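PDB 2VAP: cell division protein FtsZ 1 from Methanocaldococcus jannaschii, which binds and probably hydrolyses GTP and polymerises in a GTP-dependent manner into the ring that marks the site of cell division. Local coordinates for residues K83-G88 with A112-A117; G151-A156 with A237-V242; F162-K167 with K194-V199. One frame throughout, in Å; residues are numbered along the deposited sequence.

In the fold
All three contacts attach to the nucleotide-binding domain, whose parallel sheet has strand order 3-2-1-4-5-6. Contact 1 packs a helix beside the outermost strand 83-86. Contact 2 joins the start of strand 153-160 to helix 236-243; its centre lies about 23 Å from that of contact 1. Contact 3 pairs the segments that follow strands 153-160 and 186-191 and holds Glu165, which binds the GDP ribose. It is nested in the chain loop closed by contact 2, with centres about 30 Å apart. Contact 1 comes within about 9 Å of GDP through the side chain of Ile87. Contact 2 lies away from the nucleotide site.

Contact 1: K83-G88 with A112-A117; sequences KKILIG and AEEIKA
Ile85 and Glu114 make the closest approach between the strand 83-86 and the helix 112-119. Ile85 CD1 rests against the backbone of the helix, 3.6 Å from Glu114 O and 4.0 Å from Ile115 CA. Its other branch, CG2, lies 3.9 Å from Glu114 OE2. The two side chains run past each other in opposite directions. With CG2 anti to the backbone N (chi1 -54°), CG1 leads CD1 onto the helix backbone while CG2 lies by the Glu114 carboxylate. Farther along, Ile87 CG2 meets Ile115 CD1 at 4.1 Å. These two side chains cross at a slant.

No direct hydrogen bond joins the segments; water does that work. Glu114 OE2 accepts from two waters. One donates to OE2 over 3.0 Å and accepts from Lys83 NZ. The other donates to OE2 and also to Leu86 O, at 2.7 Å from that carbonyl oxygen. Lys83 NZ and Glu114 OE2 are 5.6 Å apart, and the first water bridges them. Glu114 is exposed and poorly ordered, and this polar border is probably looser than the buried isoleucine packing.

Behind the first shell, Ile85 also touches Val67 and Ile69 of strand 64-70, and its backbone bonds to Ala68 and Asn70 tie it into the sheet. Ile115 packs on Ile146 of helix 135-149, and Ile87 on Ser139 of the same helix. The contact is thus a helix packed beside the edge strand of the parallel Rossmann-like sheet, with helix 135-149 touching residues of both segments.

Contact 2: G151-A156 with A237-V242; sequences GALTVA and ADVKAV
This is a small apolar strand-to-helix contact at the start of strand 153-160, in the parallel Rossmann-like sheet of the GTPase domain. Helix 236-243 packs against Leu153 there. The same helix touches strand 316-323 of the mixed sheet through Asp238 and Val242, so this helix touches a strand of each sheet. It is plain packing, away from the nucleotide.

Leu153 carries it. Its CG is anti to the backbone N (chi1 175°), and CD2 reaches the helix backbone, 4.0 Å from Lys240 CA. The same methyl lies 4.2 Å from Lys240 CG. Leu153 and Lys240 pass in opposite directions, and the lysine uses the base of its extended chain rather than its amino group. From the residue just before, Val239 CG1 comes to 4.4 Å from Leu153 CD2. No hydrogen bond crosses between the segments.

The strand side is positioned by its neighbours. Leu153 bonds through its backbone to Asp123 and Val125, and its side chain touches Met124 of strand 124-130. Just before it, Gly151 has positive phi and is the C' residue of a Schellman motif ending helix 135-149. Thr154 probably steadies the turn into the strand. Its OG1 donates to Ala152 O over 3.0 Å, with the donor 54° out of the carbonyl plane.

Contact 3: F162-K167 with K194-V199; sequences FVMEGK and KLFEIV. With GDP (guanosine-5'-diphosphate), chain B.
This aromatic contact of the GTPase domain forms at the 3-10 turn 163-165, which carries Glu165 of the GDP pocket: Phe162 and Met164 meet Leu195 and Phe196. The turn follows strand 153-160 and leads into helix 167-181. Its partner is the weakly bonded helix about 195-198. Glu165 binds the nucleotide. Its OE1 accepts from GDP O3' at 2.7 Å and its OE2 from GDP O2' at 2.6 Å. The carboxylate thus takes both ribose hydroxyls, one on each oxygen. OE2 also accepts from Phe162 N over 3.0 Å, from above the carboxylate plane. That bond probably helps hold the carboxylate toward the sugar. With an alanine here the carboxylate is gone, which would probably leave both ribose hydroxyls without these acceptors and Phe162 N without its bond.

The same Phe162 turns its ring to the second segment. Its ring and that of Phe196 meet obliquely, with centroids 4.9 Å apart and planes at 45°. Phe162 CE1 lies over one face of Phe196, offset toward the rim. The nearest atoms are Phe162 CD1 and Phe196 CE2, 3.3 Å apart. Leu195 CD1 adds a methyl at 4.0 Å from Phe162 CZ. Phe208 of helix 204-227 also meets the Phe162 ring.

Met164 reaches Phe196 from the turn. Its chain bends at chi3 (75°), which brings the terminal methyl round to the ring. Met164 CE ends 3.7 Å from Phe196 CZ.

Contact 1: K83-G88 with A112-A117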
ATOM      1  N   LYS A  83       8.790 -14.510   6.568  1.00 17.50           N
ATOM      2  CA  LYS A  83      10.078 -14.218   7.192  1.00 11.91           C
ATOM      3  C   LYS A  83       9.920 -13.164   8.285  1.00 16.54           C
ATOM      4  O   LYS A  83       9.245 -12.152   8.090  1.00 15.79           O
ATOM      5  CB  LYS A  83      11.090 -13.752   6.134  1.00 12.46           C
ATOM      6  CG  LYS A  83      12.462 -13.332   6.672  1.00 19.59           C
ATOM      7  CD  LYS A  83      13.262 -14.516   7.203  1.00 23.04           C
ATOM      8  CE  LYS A  83      14.596 -14.063   7.773  1.00 33.94           C
ATOM      9  NZ  LYS A  83      15.369 -15.197   8.351  1.00 28.11           N
ATOM     10  N   LYS A  84      10.537 -13.418   9.437  1.00 13.72           N
ATOM     11  CA  LYS A  84      10.541 -12.464  10.546  1.00 10.51           C
ATOM     12  C   LYS A  84      11.965 -12.022  10.854  1.00 12.90           C
ATOM     13  O   LYS A  84      12.883 -12.846  10.896  1.00 15.62           O
ATOM     14  CB  LYS A  84       9.911 -13.074  11.802  1.00 15.09           C
ATOM     15  CG  LYS A  84       8.501 -13.608  11.620  1.00 21.26           C
ATOM     16  CD  LYS A  84       7.992 -14.219  12.915  1.00 25.26           C
ATOM     17  CE  LYS A  84       6.930 -15.267  12.649  1.00 29.43           C
ATOM     18  NZ  LYS A  84       6.316 -15.754  13.916  1.00 37.87           N
ATOM     19  N   ILE A  85      12.145 -10.720  11.063  1.00 12.59           N
ATOM     20  CA  ILE A  85      13.447 -10.169  11.435  1.00 10.37           C
ATOM     21  C   ILE A  85      13.321  -9.308  12.688  1.00 12.23           C
ATOM     22  O   ILE A  85      12.612  -8.296  12.690  1.00 12.76           O
ATOM     23  CB  ILE A  85      14.088  -9.327  10.294  1.00 15.71           C
ATOM     24  CG1 ILE A  85      14.178 -10.132   8.992  1.00 17.32           C
ATOM     25  CG2 ILE A  85      15.475  -8.824  10.707  1.00 15.10           C
ATOM     26  CD1 ILE A  85      14.436  -9.287   7.753  1.00 16.24           C
ATOM     27  N   LEU A  86      14.007  -9.718  13.751  1.00 11.93           N
ATOM     28  CA  LEU A  86      14.123  -8.890  14.943  1.00 10.14           C
ATOM     29  C   LEU A  86      15.277  -7.917  14.745  1.00 17.12           C
ATOM     30  O   LEU A  86      16.445  -8.309  14.765  1.00 18.81           O
ATOM     31  CB  LEU A  86      14.344  -9.749  16.194  1.00 10.26           C
ATOM     32  CG  LEU A  86      14.364  -9.003  17.532  1.00 12.67           C
ATOM     33  CD1 LEU A  86      12.969  -8.524  17.928  1.00 14.95           C
ATOM     34  CD2 LEU A  86      14.952  -9.885  18.612  1.00 17.14           C
ATOM     35  N   ILE A  87      14.938  -6.648  14.534  1.00 10.22           N
ATOM     36  CA  ILE A  87      15.946  -5.619  14.290  1.00  9.28           C
ATOM     37  C   ILE A  87      16.482  -5.026  15.596  1.00 14.20           C
ATOM     38  O   ILE A  87      15.761  -4.941  16.593  1.00 14.30           O
ATOM     39  CB  ILE A  87      15.441  -4.506  13.325  1.00 12.29           C
ATOM     40  CG1 ILE A  87      14.184  -3.819  13.873  1.00 11.16           C
ATOM     41  CG2 ILE A  87      15.185  -5.087  11.930  1.00 12.90           C
ATOM     42  CD1 ILE A  87      13.847  -2.491  13.201  1.00 14.22           C
ATOM     43  N   GLY A  88      17.756  -4.639  15.577  1.00 15.99           N
ATOM     44  CA  GLY A  88      18.421  -4.057  16.744  1.00 15.86           C
ATOM     45  C   GLY A  88      18.596  -5.021  17.902  1.00 17.94           C
ATOM     46  O   GLY A  88      18.354  -4.660  19.058  1.00 20.88           O
ATOM     47  N   ALA A 112      20.676  -4.051   8.731  1.00 15.49           N
ATOM     48  CA  ALA A 112      20.553  -3.738   7.301  1.00 15.89           C
ATOM     49  C   ALA A 112      20.835  -4.928   6.383  1.00 15.02           C
ATOM     50  O   ALA A 112      20.136  -5.123   5.387  1.00 15.61           O
ATOM     51  CB  ALA A 112      21.444  -2.554   6.933  1.00 17.39           C
ATOM     52  N   GLU A 113      21.853  -5.717   6.724  1.00 16.74           N
ATOM     53  CA  GLU A 113      22.232  -6.886   5.926  1.00 16.79           C
ATOM     54  C   GLU A 113      21.172  -7.989   5.947  1.00 17.83           C
ATOM     55  O   GLU A 113      20.954  -8.661   4.936  1.00 18.45           O
ATOM     56  CB  GLU A 113      23.589  -7.439   6.375  1.00 24.59           C
ATOM     57  CG  GLU A 113      24.780  -6.528   6.065  1.00 25.04           C
ATOM     58  CD  GLU A 113      25.030  -6.347   4.572  1.00500.00           C
ATOM     59  OE1 GLU A 113      24.911  -7.332   3.812  1.00 47.46           O
ATOM     60  OE2 GLU A 113      25.356  -5.212   4.161  1.00 59.94           O
ATOM     61  N   GLU A 114      20.518  -8.169   7.095  1.00 14.03           N
ATOM     62  CA  GLU A 114      19.434  -9.145   7.225  1.00 12.95           C
ATOM     63  C   GLU A 114      18.183  -8.701   6.465  1.00 13.17           C
ATOM     64  O   GLU A 114      17.499  -9.526   5.854  1.00 16.96           O
ATOM     65  CB  GLU A 114      19.100  -9.410   8.696  1.00 20.52           C
ATOM     66  CG  GLU A 114      20.123 -10.279   9.418  1.00 31.71           C
ATOM     67  CD  GLU A 114      19.640 -10.766  10.773  1.00114.55           C
ATOM     68  OE1 GLU A 114      20.392 -10.619  11.759  1.00371.74           O
ATOM     69  OE2 GLU A 114      18.509 -11.294  10.856  1.00 48.36           O
ATOM     70  N   ILE A 115      17.894  -7.401   6.510  1.00 13.73           N
ATOM     71  CA  ILE A 115      16.789  -6.820   5.743  1.00 10.59           C
ATOM     72  C   ILE A 115      17.048  -6.983   4.241  1.00 13.24           C
ATOM     73  O   ILE A 115      16.166  -7.423   3.501  1.00 13.44           O
ATOM     74  CB  ILE A 115      16.542  -5.326   6.109  1.00 12.72           C
ATOM     75  CG1 ILE A 115      16.125  -5.196   7.580  1.00 13.12           C
ATOM     76  CG2 ILE A 115      15.473  -4.710   5.199  1.00 14.88           C
ATOM     77  CD1 ILE A 115      16.215  -3.782   8.142  1.00 13.83           C
ATOM     78  N   LYS A 116      18.265  -6.649   3.811  1.00 14.16           N
ATOM     79  CA  LYS A 116      18.673  -6.779   2.410  1.00 12.71           C
ATOM     80  C   LYS A 116      18.526  -8.213   1.899  1.00 13.19           C
ATOM     81  O   LYS A 116      18.016  -8.434   0.798  1.00 15.18           O
ATOM     82  CB  LYS A 116      20.115  -6.291   2.220  1.00 17.19           C
ATOM     83  CG  LYS A 116      20.580  -6.242   0.768  1.00 21.86           C
ATOM     84  CD  LYS A 116      22.055  -5.891   0.674  1.00 22.07           C
ATOM     85  CE  LYS A 116      22.563  -6.029  -0.753  1.00 37.51           C
ATOM     86  NZ  LYS A 116      24.017  -5.725  -0.858  1.00 31.61           N
ATOM     87  N   ALA A 117      18.964  -9.176   2.709  1.00 13.26           N
ATOM     88  CA  ALA A 117      18.901 -10.595   2.352  1.00 17.57           C
ATOM     89  C   ALA A 117      17.469 -11.095   2.161  1.00 15.99           C
ATOM     90  O   ALA A 117      17.215 -11.953   1.315  1.00 20.84           O
ATOM     91  CB  ALA A 117      19.625 -11.437   3.397  1.00 22.04           C
TER
HETATM   92  O   HOH W   1      17.764 -13.361   8.764  1.00 34.05           O
HETATM   93  O   HOH W   2      17.574 -10.040  13.077  1.00 74.90           O

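Contact 2: G151-A156 with A237-V242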
ATOM      1  N   GLY A 151      17.694  -2.126  -6.604  1.00 11.42           N
ATOM      2  CA  GLY A 151      17.095  -1.865  -7.915  1.00 11.31           C
ATOM      3  C   GLY A 151      15.608  -2.147  -8.023  1.00 15.55           C
ATOM      4  O   GLY A 151      15.054  -2.160  -9.123  1.00 14.58           O
ATOM      5  N   ALA A 152      14.960  -2.361  -6.881  1.00 13.57           N
ATOM      6  CA  ALA A 152      13.533  -2.679  -6.853  1.00 12.03           C
ATOM      7  C   ALA A 152      12.665  -1.431  -6.988  1.00 11.79           C
ATOM      8  O   ALA A 152      13.052  -0.342  -6.552  1.00 12.03           O
ATOM      9  CB  ALA A 152      13.184  -3.432  -5.574  1.00 11.09           C
ATOM     10  N   LEU A 153      11.496  -1.597  -7.606  1.00  9.37           N
ATOM     11  CA  LEU A 153      10.460  -0.571  -7.580  1.00 10.00           C
ATOM     12  C   LEU A 153       9.977  -0.461  -6.138  1.00 10.02           C
ATOM     13  O   LEU A 153       9.434  -1.417  -5.582  1.00 12.32           O
ATOM     14  CB  LEU A 153       9.305  -0.930  -8.522  1.00 12.51           C
ATOM     15  CG  LEU A 153       8.062  -0.028  -8.557  1.00 10.08           C
ATOM     16  CD1 LEU A 153       8.389   1.400  -8.989  1.00 15.52           C
ATOM     17  CD2 LEU A 153       7.002  -0.628  -9.470  1.00 12.08           C
ATOM     18  N   THR A 154      10.201   0.705  -5.539  1.00  9.84           N
ATOM     19  CA  THR A 154      10.027   0.887  -4.100  1.00  8.66           C
ATOM     20  C   THR A 154       8.775   1.703  -3.785  1.00  8.97           C
ATOM     21  O   THR A 154       8.710   2.902  -4.067  1.00 12.31           O
ATOM     22  CB  THR A 154      11.286   1.541  -3.483  1.00 12.40           C
ATOM     23  OG1 THR A 154      12.440   0.774  -3.846  1.00 14.11           O
ATOM     24  CG2 THR A 154      11.191   1.613  -1.967  1.00 12.37           C
ATOM     25  N   VAL A 155       7.784   1.036  -3.197  1.00  9.76           N
ATOM     26  CA  VAL A 155       6.492   1.659  -2.903  1.00  7.93           C
ATOM     27  C   VAL A 155       6.180   1.569  -1.412  1.00  9.29           C
ATOM     28  O   VAL A 155       6.206   0.486  -0.830  1.00 11.98           O
ATOM     29  CB  VAL A 155       5.344   1.007  -3.722  1.00 11.16           C
ATOM     30  CG1 VAL A 155       3.991   1.617  -3.360  1.00  8.96           C
ATOM     31  CG2 VAL A 155       5.603   1.145  -5.221  1.00 10.51           C
ATOM     32  N   ALA A 156       5.895   2.714  -0.800  1.00  7.09           N
ATOM     33  CA  ALA A 156       5.462   2.740   0.592  1.00 10.27           C
ATOM     34  C   ALA A 156       3.955   2.937   0.669  1.00 10.68           C
ATOM     35  O   ALA A 156       3.387   3.734  -0.078  1.00 12.74           O
ATOM     36  CB  ALA A 156       6.186   3.832   1.361  1.00 13.06           C
ATOM     37  N   ALA A 237       5.413  -4.071 -16.242  1.00 17.81           N
ATOM     38  CA  ALA A 237       5.986  -2.964 -17.008  1.00 19.15           C
ATOM     39  C   ALA A 237       5.084  -1.729 -17.001  1.00 14.50           C
ATOM     40  O   ALA A 237       5.571  -0.601 -16.899  1.00 17.77           O
ATOM     41  CB  ALA A 237       6.278  -3.405 -18.437  1.00 18.45           C
ATOM     42  N   ASP A 238       3.774  -1.952 -17.100  1.00 16.03           N
ATOM     43  CA  ASP A 238       2.790  -0.869 -17.084  1.00 11.95           C
ATOM     44  C   ASP A 238       2.622  -0.256 -15.693  1.00 15.14           C
ATOM     45  O   ASP A 238       2.426   0.954 -15.565  1.00 17.49           O
ATOM     46  CB  ASP A 238       1.440  -1.357 -17.625  1.00 13.77           C
ATOM     47  CG  ASP A 238       1.483  -1.667 -19.115  1.00 23.70           C
ATOM     48  OD1 ASP A 238       2.304  -1.062 -19.839  1.00 32.18           O
ATOM     49  OD2 ASP A 238       0.689  -2.518 -19.565  1.00 20.28           O
ATOM     50  N   VAL A 239       2.697  -1.095 -14.661  1.00 15.33           N
ATOM     51  CA  VAL A 239       2.681  -0.626 -13.273  1.00 14.38           C
ATOM     52  C   VAL A 239       3.929   0.214 -12.998  1.00 15.50           C
ATOM     53  O   VAL A 239       3.840   1.300 -12.421  1.00 16.79           O
ATOM     54  CB  VAL A 239       2.580  -1.803 -12.267  1.00 18.32           C
ATOM     55  CG1 VAL A 239       2.841  -1.337 -10.836  1.00 22.12           C
ATOM     56  CG2 VAL A 239       1.218  -2.463 -12.363  1.00 19.12           C
ATOM     57  N   LYS A 240       5.081  -0.290 -13.440  1.00 16.90           N
ATOM     58  CA  LYS A 240       6.358   0.402 -13.281  1.00 17.39           C
ATOM     59  C   LYS A 240       6.352   1.771 -13.966  1.00 20.04           C
ATOM     60  O   LYS A 240       6.900   2.734 -13.434  1.00 19.61           O
ATOM     61  CB  LYS A 240       7.503  -0.463 -13.819  1.00 22.71           C
ATOM     62  CG  LYS A 240       8.850  -0.189 -13.173  1.00 29.41           C
ATOM     63  CD  LYS A 240       9.921  -1.127 -13.704  1.00 31.87           C
ATOM     64  CE  LYS A 240      11.266  -0.853 -13.047  1.00 58.22           C
ATOM     65  NZ  LYS A 240      12.328  -1.764 -13.555  1.00106.14           N
ATOM     66  N   ALA A 241       5.712   1.851 -15.134  1.00 18.54           N
ATOM     67  CA  ALA A 241       5.610   3.097 -15.899  1.00 25.22           C
ATOM     68  C   ALA A 241       4.904   4.216 -15.127  1.00 24.74           C
ATOM     69  O   ALA A 241       5.265   5.388 -15.254  1.00 26.96           O
ATOM     70  CB  ALA A 241       4.916   2.847 -17.232  1.00 27.14           C
ATOM     71  N   VAL A 242       3.904   3.844 -14.332  1.00 16.18           N
ATOM     72  CA  VAL A 242       3.151   4.801 -13.516  1.00 13.24           C
ATOM     73  C   VAL A 242       3.817   5.036 -12.158  1.00 18.19           C
ATOM     74  O   VAL A 242       3.856   6.168 -11.668  1.00 20.24           O
ATOM     75  CB  VAL A 242       1.675   4.346 -13.329  1.00 19.04           C
ATOM     76  CG1 VAL A 242       0.960   5.179 -12.267  1.00 27.10           C
ATOM     77  CG2 VAL A 242       0.927   4.429 -14.649  1.00 27.03           C
TER

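Contact 3: F162-K167 with K194-V199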
ATOM      1  N   PHE A 162      -4.209   9.423  13.908  1.00 10.61           N
ATOM      2  CA  PHE A 162      -5.394  10.210  14.240  1.00 11.00           C
ATOM      3  C   PHE A 162      -4.974  11.439  15.039  1.00 12.79           C
ATOM      4  O   PHE A 162      -3.981  11.397  15.769  1.00 15.20           O
ATOM      5  CB  PHE A 162      -6.372   9.387  15.083  1.00 12.71           C
ATOM      6  CG  PHE A 162      -6.926   8.174  14.385  1.00 14.33           C
ATOM      7  CD1 PHE A 162      -8.032   8.279  13.547  1.00 13.82           C
ATOM      8  CD2 PHE A 162      -6.360   6.921  14.591  1.00 12.02           C
ATOM      9  CE1 PHE A 162      -8.560   7.153  12.914  1.00  9.64           C
ATOM     10  CE2 PHE A 162      -6.881   5.790  13.960  1.00 12.12           C
ATOM     11  CZ  PHE A 162      -7.982   5.909  13.120  1.00 15.15           C
ATOM     12  N   VAL A 163      -5.736  12.525  14.914  1.00 13.25           N
ATOM     13  CA  VAL A 163      -5.447  13.759  15.651  1.00 12.21           C
ATOM     14  C   VAL A 163      -5.442  13.533  17.170  1.00 12.61           C
ATOM     15  O   VAL A 163      -4.614  14.105  17.882  1.00 16.18           O
ATOM     16  CB  VAL A 163      -6.415  14.911  15.254  1.00 11.68           C
ATOM     17  CG1 VAL A 163      -6.308  16.085  16.222  1.00 14.35           C
ATOM     18  CG2 VAL A 163      -6.125  15.379  13.833  1.00 15.98           C
ATOM     19  N   MET A 164      -6.344  12.678  17.654  1.00 15.44           N
ATOM     20  CA  MET A 164      -6.460  12.419  19.094  1.00 16.71           C
ATOM     21  C   MET A 164      -5.246  11.695  19.693  1.00 18.73           C
ATOM     22  O   MET A 164      -5.128  11.579  20.916  1.00 21.62           O
ATOM     23  CB  MET A 164      -7.768  11.685  19.427  1.00 24.83           C
ATOM     24  CG  MET A 164      -7.800  10.207  19.071  1.00 27.06           C
ATOM     25  SD  MET A 164      -9.220   9.371  19.809  1.00 37.17           S
ATOM     26  CE  MET A 164     -10.545   9.951  18.758  1.00 29.95           C
ATOM     27  N   GLU A 165      -4.348  11.221  18.830  1.00 16.49           N
ATOM     28  CA  GLU A 165      -3.104  10.587  19.274  1.00 13.41           C
ATOM     29  C   GLU A 165      -2.078  11.609  19.767  1.00 17.00           C
ATOM     30  O   GLU A 165      -1.128  11.251  20.466  1.00 18.66           O
ATOM     31  CB  GLU A 165      -2.502   9.723  18.164  1.00 14.16           C
ATOM     32  CG  GLU A 165      -3.368   8.544  17.750  1.00 15.93           C
ATOM     33  CD  GLU A 165      -2.636   7.587  16.835  1.00 20.21           C
ATOM     34  OE1 GLU A 165      -1.551   7.108  17.231  1.00 18.25           O
ATOM     35  OE2 GLU A 165      -3.143   7.313  15.727  1.00 14.78           O
ATOM     36  N   GLY A 166      -2.267  12.874  19.393  1.00 16.79           N
ATOM     37  CA  GLY A 166      -1.433  13.961  19.901  1.00 17.81           C
ATOM     38  C   GLY A 166      -0.467  14.564  18.900  1.00 21.00           C
ATOM     39  O   GLY A 166      -0.248  14.015  17.815  1.00 17.69           O
ATOM     40  N   LYS A 167       0.117  15.698  19.283  1.00 17.56           N
ATOM     41  CA  LYS A 167       1.007  16.471  18.417  1.00 16.34           C
ATOM     42  C   LYS A 167       2.359  15.797  18.180  1.00 18.93           C
ATOM     43  O   LYS A 167       2.911  15.887  17.083  1.00 18.18           O
ATOM     44  CB  LYS A 167       1.221  17.878  18.985  1.00 23.77           C
ATOM     45  CG  LYS A 167      -0.036  18.735  19.038  1.00 36.75           C
ATOM     46  CD  LYS A 167       0.243  20.085  19.679  1.00120.39           C
ATOM     47  CE  LYS A 167      -1.027  20.911  19.800  1.00 82.20           C
ATOM     48  NZ  LYS A 167      -0.769  22.239  20.422  1.00117.65           N
ATOM     49  N   LYS A 194      -9.050  10.968   8.418  1.00 13.03           N
ATOM     50  CA  LYS A 194     -10.152  10.992   7.451  1.00 12.92           C
ATOM     51  C   LYS A 194     -11.090   9.783   7.563  1.00 10.80           C
ATOM     52  O   LYS A 194     -12.201   9.809   7.031  1.00 14.73           O
ATOM     53  CB  LYS A 194      -9.627  11.143   6.016  1.00 13.39           C
ATOM     54  CG  LYS A 194      -8.803  12.412   5.761  1.00 16.31           C
ATOM     55  CD  LYS A 194      -9.552  13.704   6.104  1.00 28.89           C
ATOM     56  CE  LYS A 194     -10.534  14.106   5.016  1.00 48.42           C
ATOM     57  NZ  LYS A 194     -11.037  15.494   5.206  1.00 47.71           N
ATOM     58  N   LEU A 195     -10.646   8.737   8.261  1.00 12.87           N
ATOM     59  CA  LEU A 195     -11.501   7.580   8.540  1.00 10.49           C
ATOM     60  C   LEU A 195     -12.691   7.970   9.415  1.00 10.15           C
ATOM     61  O   LEU A 195     -13.745   7.335   9.359  1.00 13.79           O
ATOM     62  CB  LEU A 195     -10.709   6.451   9.207  1.00 12.78           C
ATOM     63  CG  LEU A 195      -9.571   5.806   8.412  1.00 15.42           C
ATOM     64  CD1 LEU A 195      -8.735   4.926   9.322  1.00 15.04           C
ATOM     65  CD2 LEU A 195     -10.102   5.011   7.229  1.00 14.26           C
ATOM     66  N   PHE A 196     -12.513   9.025  10.208  1.00 11.88           N
ATOM     67  CA  PHE A 196     -13.582   9.542  11.063  1.00 15.77           C
ATOM     68  C   PHE A 196     -14.680  10.273  10.283  1.00 16.40           C
ATOM     69  O   PHE A 196     -15.707  10.646  10.853  1.00 18.08           O
ATOM     70  CB  PHE A 196     -13.011  10.435  12.169  1.00 13.09           C
ATOM     71  CG  PHE A 196     -12.450   9.674  13.347  1.00 12.49           C
ATOM     72  CD1 PHE A 196     -13.114   8.560  13.860  1.00 13.01           C
ATOM     73  CD2 PHE A 196     -11.273  10.091  13.960  1.00 14.91           C
ATOM     74  CE1 PHE A 196     -12.602   7.861  14.954  1.00 16.25           C
ATOM     75  CE2 PHE A 196     -10.757   9.403  15.057  1.00 15.69           C
ATOM     76  CZ  PHE A 196     -11.422   8.284  15.551  1.00 15.07           C
ATOM     77  N   GLU A 197     -14.461  10.482   8.986  1.00 14.07           N
ATOM     78  CA  GLU A 197     -15.518  10.971   8.102  1.00 11.79           C
ATOM     79  C   GLU A 197     -16.354   9.801   7.587  1.00 19.10           C
ATOM     80  O   GLU A 197     -17.531   9.965   7.258  1.00 25.21           O
ATOM     81  CB  GLU A 197     -14.942  11.783   6.937  1.00 13.73           C
ATOM     82  CG  GLU A 197     -14.433  13.165   7.339  1.00 19.65           C
ATOM     83  CD  GLU A 197     -14.071  14.049   6.153  1.00 36.93           C
ATOM     84  OE1 GLU A 197     -14.386  13.687   4.999  1.00 26.35           O
ATOM     85  OE2 GLU A 197     -13.470  15.120   6.382  1.00 44.52           O
ATOM     86  N   ILE A 198     -15.737   8.623   7.529  1.00 15.67           N
ATOM     87  CA  ILE A 198     -16.422   7.394   7.129  1.00 15.13           C
ATOM     88  C   ILE A 198     -17.165   6.788   8.323  1.00 15.71           C
ATOM     89  O   ILE A 198     -18.332   6.405   8.205  1.00 26.37           O
ATOM     90  CB  ILE A 198     -15.443   6.356   6.511  1.00 16.00           C
ATOM     91  CG1 ILE A 198     -14.669   6.977   5.341  1.00 18.15           C
ATOM     92  CG2 ILE A 198     -16.197   5.103   6.053  1.00 21.50           C
ATOM     93  CD1 ILE A 198     -13.450   6.179   4.893  1.00 19.00           C
ATOM     94  N   VAL A 199     -16.484   6.710   9.466  1.00 15.44           N
ATOM     95  CA  VAL A 199     -17.085   6.202  10.704  1.00 15.38           C
ATOM     96  C   VAL A 199     -16.973   7.217  11.860  1.00 13.82           C
ATOM     97  O   VAL A 199     -16.148   7.049  12.763  1.00 17.55           O
ATOM     98  CB  VAL A 199     -16.514   4.806  11.112  1.00 25.66           C
ATOM     99  CG1 VAL A 199     -17.102   3.710  10.232  1.00 25.82           C
ATOM    100  CG2 VAL A 199     -14.982   4.782  11.061  1.00 23.39           C
TER
HETATM  101  PB  GDP B1355       5.676   1.239  16.502  1.00 14.91           P
HETATM  102  O1B GDP B1355       6.675   1.882  17.434  1.00 19.51           O
HETATM  103  O2B GDP B1355       5.600  -0.241  16.792  1.00 14.57           O
HETATM  104  O3B GDP B1355       6.113   1.464  15.075  1.00 14.13           O
HETATM  105  O3A GDP B1355       4.249   1.937  16.762  1.00 14.00           O
HETATM  106  PA  GDP B1355       2.840   1.298  16.313  1.00 15.97           P
HETATM  107  O1A GDP B1355       2.952   0.527  15.021  1.00 14.10           O
HETATM  108  O2A GDP B1355       2.249   0.452  17.415  1.00 15.27           O
HETATM  109  O5' GDP B1355       1.934   2.608  16.099  1.00 15.10           O
HETATM  110  C5' GDP B1355       2.335   3.612  15.173  1.00 12.44           C
HETATM  111  C4' GDP B1355       1.099   4.257  14.567  1.00 13.42           C
HETATM  112  O4' GDP B1355       0.289   3.262  13.933  1.00 15.67           O
HETATM  113  C3' GDP B1355       0.228   4.906  15.629  1.00 16.51           C
HETATM  114  O3' GDP B1355       0.543   6.293  15.788  1.00 16.11           O
HETATM  115  C2' GDP B1355      -1.188   4.679  15.138  1.00 14.34           C
HETATM  116  O2' GDP B1355      -1.619   5.774  14.327  1.00 16.41           O
HETATM  117  C1' GDP B1355      -1.092   3.442  14.262  1.00 15.42           C
HETATM  118  N9  GDP B1355      -1.610   2.227  14.949  1.00 12.74           N
HETATM  119  C8  GDP B1355      -1.422   1.856  16.235  1.00 17.18           C
HETATM  120  N7  GDP B1355      -2.045   0.677  16.503  1.00 16.93           N
HETATM  121  C5  GDP B1355      -2.645   0.273  15.367  1.00 18.35           C
HETATM  122  C6  GDP B1355      -3.473  -0.882  14.936  1.00 16.29           C
HETATM  123  O6  GDP B1355      -3.768  -1.796  15.737  1.00 20.16           O
HETATM  124  N1  GDP B1355      -3.896  -0.916  13.661  1.00 15.45           N
HETATM  125  C2  GDP B1355      -3.594   0.054  12.772  1.00 15.78           C
HETATM  126  N2  GDP B1355      -4.053  -0.044  11.501  1.00 17.80           N
HETATM  127  N3  GDP B1355      -2.843   1.136  13.100  1.00 14.03           N
HETATM  128  C4  GDP B1355      -2.352   1.296  14.353  1.00 14.87           C